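Local coordinates for protein peptidoglycan glycosyltransferase (Eggerthella lenta, PDB 4MNR) that belongs to the penicillin-binding proteins, combining a dimerisation-type domain with a transpeptidase domain of the beta-lactamase clan, at residues 386-398 with 440-452. Sequence-based numbering, arbitrary orientation.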
loop_
_atom_site.group_PDB
_atom_site.type_symbol
_atom_site.label_atom_id
_atom_site.label_comp_id
_atom_site.label_asym_id
_atom_site.label_seq_id
_atom_site.Cartn_x
_atom_site.Cartn_y
_atom_site.Cartn_z
ATOM N N THR A 386 -19.905 1.120 -2.398
ATOM C CA THR A 386 -19.368 1.986 -1.354
ATOM C C THR A 386 -18.306 2.941 -1.884
ATOM O O THR A 386 -17.873 3.841 -1.170
ATOM C CB THR A 386 -18.704 1.144 -0.257
ATOM O OG1 THR A 386 -17.705 0.310 -0.851
ATOM C CG2 THR A 386 -19.741 0.255 0.427
ATOM N N GLY A 387 -17.864 2.745 -3.119
ATOM C CA GLY A 387 -16.757 3.539 -3.628
ATOM C C GLY A 387 -17.090 4.710 -4.544
ATOM O O GLY A 387 -16.204 5.166 -5.278
ATOM N N THR A 388 -18.330 5.201 -4.522
ATOM C CA THR A 388 -18.743 6.248 -5.474
ATOM C C THR A 388 -17.926 7.545 -5.400
ATOM O O THR A 388 -17.804 8.257 -6.402
ATOM C CB THR A 388 -20.251 6.584 -5.370
ATOM O OG1 THR A 388 -20.569 6.991 -4.031
ATOM C CG2 THR A 388 -21.097 5.369 -5.765
ATOM N N ALA A 389 -17.365 7.844 -4.229
ATOM C CA ALA A 389 -16.539 9.042 -4.061
ATOM C C ALA A 389 -15.243 8.995 -4.870
ATOM O O ALA A 389 -14.582 10.026 -5.040
ATOM C CB ALA A 389 -16.222 9.291 -2.581
ATOM N N ALA A 390 -14.878 7.817 -5.364
ATOM C CA ALA A 390 -13.659 7.688 -6.161
ATOM C C ALA A 390 -13.877 7.980 -7.641
ATOM O O ALA A 390 -12.915 8.019 -8.419
ATOM C CB ALA A 390 -13.038 6.284 -5.987
ATOM N N ALA A 391 -15.125 8.191 -8.045
ATOM C CA ALA A 391 -15.402 8.416 -9.464
ATOM C C ALA A 391 -14.733 9.684 -9.975
ATOM O O ALA A 391 -14.622 10.673 -9.250
ATOM C CB ALA A 391 -16.893 8.466 -9.723
ATOM N N ILE A 392 -14.278 9.631 -11.222
ATOM C CA ILE A 392 -13.646 10.769 -11.876
ATOM C C ILE A 392 -14.318 10.991 -13.221
ATOM O O ILE A 392 -14.372 10.079 -14.048
ATOM C CB ILE A 392 -12.134 10.506 -12.105
ATOM C CG1 ILE A 392 -11.405 10.371 -10.773
ATOM C CG2 ILE A 392 -11.506 11.642 -12.902
ATOM C CD1 ILE A 392 -9.985 9.819 -10.880
ATOM N N PRO A 393 -14.836 12.205 -13.445
ATOM C CA PRO A 393 -15.532 12.522 -14.697
ATOM C C PRO A 393 -14.671 12.233 -15.925
ATOM O O PRO A 393 -13.568 12.770 -16.039
ATOM C CB PRO A 393 -15.790 14.024 -14.573
ATOM C CG PRO A 393 -15.871 14.261 -13.101
ATOM C CD PRO A 393 -14.891 13.317 -12.478
ATOM N N GLY A 394 -15.158 11.370 -16.815
ATOM C CA GLY A 394 -14.456 11.076 -18.053
ATOM C C GLY A 394 -13.523 9.876 -18.058
ATOM O O GLY A 394 -13.029 9.489 -19.119
ATOM N N ILE A 395 -13.257 9.293 -16.890
ATOM C CA ILE A 395 -12.383 8.123 -16.804
ATOM C C ILE A 395 -12.994 7.095 -15.860
ATOM O O ILE A 395 -13.372 7.432 -14.746
ATOM C CB ILE A 395 -10.985 8.496 -16.259
ATOM C CG1 ILE A 395 -10.292 9.504 -17.171
ATOM C CG2 ILE A 395 -10.115 7.255 -16.118
ATOM C CD1 ILE A 395 -9.818 8.916 -18.489
ATOM N N ASP A 396 -13.086 5.842 -16.295
ATOM C CA ASP A 396 -13.605 4.799 -15.407
ATOM C C ASP A 396 -12.591 4.434 -14.321
ATOM O O ASP A 396 -11.419 4.150 -14.608
ATOM C CB ASP A 396 -13.977 3.529 -16.186
ATOM C CG ASP A 396 -15.295 3.656 -16.947
ATOM O OD1 ASP A 396 -16.098 4.569 -16.647
ATOM O OD2 ASP A 396 -15.535 2.817 -17.842
ATOM N N VAL A 397 -13.056 4.421 -13.077
ATOM C CA VAL A 397 -12.213 4.065 -11.929
ATOM C C VAL A 397 -12.756 2.796 -11.286
ATOM O O VAL A 397 -13.975 2.656 -11.134
ATOM C CB VAL A 397 -12.218 5.192 -10.871
ATOM C CG1 VAL A 397 -11.470 4.754 -9.623
ATOM C CG2 VAL A 397 -11.609 6.457 -11.444
ATOM N N ALA A 398 -11.866 1.874 -10.925
ATOM C CA ALA A 398 -12.272 0.663 -10.219
ATOM C C ALA A 398 -11.485 0.541 -8.930
ATOM O O ALA A 398 -10.295 0.871 -8.882
ATOM C CB ALA A 398 -12.045 -0.562 -11.071
ATOM N N THR A 440 -11.437 6.811 0.477
ATOM C CA THR A 440 -11.911 6.808 -0.898
ATOM C C THR A 440 -11.967 8.224 -1.458
ATOM O O THR A 440 -11.582 8.462 -2.600
ATOM C CB THR A 440 -13.302 6.187 -0.956
ATOM O OG1 THR A 440 -13.229 4.869 -0.394
ATOM C CG2 THR A 440 -13.804 6.117 -2.408
ATOM N N ALA A 441 -12.447 9.156 -0.643
ATOM C CA ALA A 441 -12.549 10.550 -1.061
ATOM C C ALA A 441 -11.169 11.149 -1.327
ATOM O O ALA A 441 -10.976 11.901 -2.290
ATOM C CB ALA A 441 -13.286 11.363 -0.006
ATOM N N LYS A 442 -10.201 10.829 -0.477
ATOM C CA LYS A 442 -8.856 11.353 -0.686
ATOM C C LYS A 442 -8.152 10.687 -1.870
ATOM O O LYS A 442 -7.392 11.340 -2.582
ATOM C CB LYS A 442 -8.011 11.208 0.577
ATOM C CG LYS A 442 -8.499 12.068 1.729
ATOM C CD LYS A 442 -8.569 13.532 1.356
ATOM C CE LYS A 442 -8.827 14.390 2.577
ATOM N NZ LYS A 442 -9.011 15.813 2.190
ATOM N N ALA A 443 -8.396 9.394 -2.070
ATOM C CA ALA A 443 -7.817 8.678 -3.199
ATOM C C ALA A 443 -8.252 9.314 -4.510
ATOM O O ALA A 443 -7.496 9.301 -5.478
ATOM C CB ALA A 443 -8.232 7.221 -3.177
ATOM N N GLN A 444 -9.471 9.851 -4.547
ATOM C CA GLN A 444 -9.989 10.432 -5.782
ATOM C C GLN A 444 -9.051 11.524 -6.289
ATOM O O GLN A 444 -8.728 11.578 -7.483
ATOM C CB GLN A 444 -11.399 11.003 -5.576
ATOM C CG GLN A 444 -12.173 11.258 -6.872
ATOM C CD GLN A 444 -12.027 12.673 -7.397
ATOM O OE1 GLN A 444 -11.281 13.484 -6.850
ATOM N NE2 GLN A 444 -12.757 12.977 -8.469
ATOM N N ASN A 445 -8.632 12.393 -5.368
ATOM C CA ASN A 445 -7.758 13.515 -5.693
ATOM C C ASN A 445 -6.392 13.043 -6.194
ATOM O O ASN A 445 -5.831 13.609 -7.129
ATOM C CB ASN A 445 -7.579 14.409 -4.457
ATOM C CG ASN A 445 -8.909 14.855 -3.850
ATOM O OD1 ASN A 445 -9.947 14.835 -4.511
ATOM N ND2 ASN A 445 -8.874 15.275 -2.584
ATOM N N VAL A 446 -5.862 11.996 -5.573
ATOM C CA VAL A 446 -4.548 11.473 -5.947
ATOM C C VAL A 446 -4.607 10.835 -7.341
ATOM O O VAL A 446 -3.749 11.089 -8.197
ATOM C CB VAL A 446 -4.039 10.456 -4.908
ATOM C CG1 VAL A 446 -2.677 9.901 -5.333
ATOM C CG2 VAL A 446 -3.927 11.114 -3.531
ATOM N N LEU A 447 -5.639 10.030 -7.574
ATOM C CA LEU A 447 -5.850 9.424 -8.888
ATOM C C LEU A 447 -6.032 10.482 -9.979
ATOM O O LEU A 447 -5.470 10.356 -11.071
ATOM C CB LEU A 447 -7.080 8.523 -8.867
ATOM C CG LEU A 447 -6.928 7.110 -8.311
ATOM C CD1 LEU A 447 -8.301 6.515 -8.091
ATOM C CD2 LEU A 447 -6.115 6.255 -9.277
ATOM N N LYS A 448 -6.820 11.522 -9.694
ATOM C CA LYS A 448 -7.067 12.587 -10.668
ATOM C C LYS A 448 -5.747 13.259 -11.022
ATOM O O LYS A 448 -5.465 13.495 -12.189
ATOM C CB LYS A 448 -8.065 13.621 -10.132
ATOM C CG LYS A 448 -8.512 14.649 -11.153
ATOM C CD LYS A 448 -9.481 15.660 -10.534
ATOM C CE LYS A 448 -9.792 16.800 -11.494
ATOM N NZ LYS A 448 -10.552 16.340 -12.686
ATOM N N THR A 449 -4.924 13.538 -10.014
ATOM C CA THR A 449 -3.637 14.175 -10.274
ATOM C C THR A 449 -2.746 13.279 -11.115
ATOM O O THR A 449 -2.125 13.749 -12.071
ATOM C CB THR A 449 -2.917 14.566 -8.969
ATOM O OG1 THR A 449 -3.690 15.574 -8.304
ATOM C CG2 THR A 449 -1.539 15.138 -9.278
ATOM N N ALA A 450 -2.686 11.998 -10.768
ATOM C CA ALA A 450 -1.913 11.051 -11.572
ATOM C C ALA A 450 -2.389 11.032 -13.033
ATOM O O ALA A 450 -1.569 11.050 -13.950
ATOM C CB ALA A 450 -1.962 9.656 -10.968
ATOM N N LEU A 451 -3.703 11.017 -13.252
ATOM C CA LEU A 451 -4.229 10.992 -14.625
ATOM C C LEU A 451 -3.932 12.287 -15.371
ATOM O O LEU A 451 -3.668 12.278 -16.571
ATOM C CB LEU A 451 -5.735 10.704 -14.628
ATOM C CG LEU A 451 -6.049 9.311 -14.087
ATOM C CD1 LEU A 451 -7.513 9.218 -13.703
ATOM C CD2 LEU A 451 -5.713 8.258 -15.127
ATOM N N GLU A 452 -3.970 13.410 -14.658
ATOM C CA GLU A 452 -3.606 14.690 -15.274
ATOM C C GLU A 452 -2.134 14.716 -15.707
ATOM O O GLU A 452 -1.808 15.171 -16.818
ATOM C CB GLU A 452 -3.891 15.835 -14.302
ATOM C CG GLU A 452 -5.368 16.116 -14.086
ATOM C CD GLU A 452 -5.621 17.053 -12.913
ATOM O OE1 GLU A 452 -4.658 17.384 -12.181
ATOM O OE2 GLU A 452 -6.786 17.457 -12.726
#
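Gln444 and Ile392 carry much of the contact between the C-terminal helix 438-453 and the loop leading into edge strand 398-406, an example of a loop fastened by one polar bond set among apolar contacts. Gln444 has CG anti to its backbone N (chi1 -163°), which sets Gln444 CG 3.3 Å from Ala389 O, and the bend at chi2 (-93°) then turns the amide toward Ala391. Gln444 NE2 donates to Ala391 O at 3.1 Å, nearly straight at 166°; the acceptor lies almost in the amide plane, while the donor is tilted from the carbonyl plane. Beyond this bond, Ile392 begins a type II turn to Ile395. Ile392 CG1 passes beside Gln444 NE2, and Ile392 CD1 ends 3.8 Å from Leu447 CB and equally far from Leu451 CD1. Leu451 CD1 also meets Ile395 CG2, the two side chains running past each other in opposite directions, whereas Val397 CG1 and Leu447 CD1 meet tip to tip at 3.9 Å. At the other end, Thr440 turns its methyl to the 3-10 segment, Thr440 CG2 3.7 Å from Ala390 CB, and Phe414 of the five-stranded sheet touches both residues. Leu457 adds to the cover of Ile392 and Ile395. The chemistry implies a largely apolar join, in which the one hydrogen bond between loop and helix engages the Ala391 carbonyl and holds the Gln444 amide in its rotation.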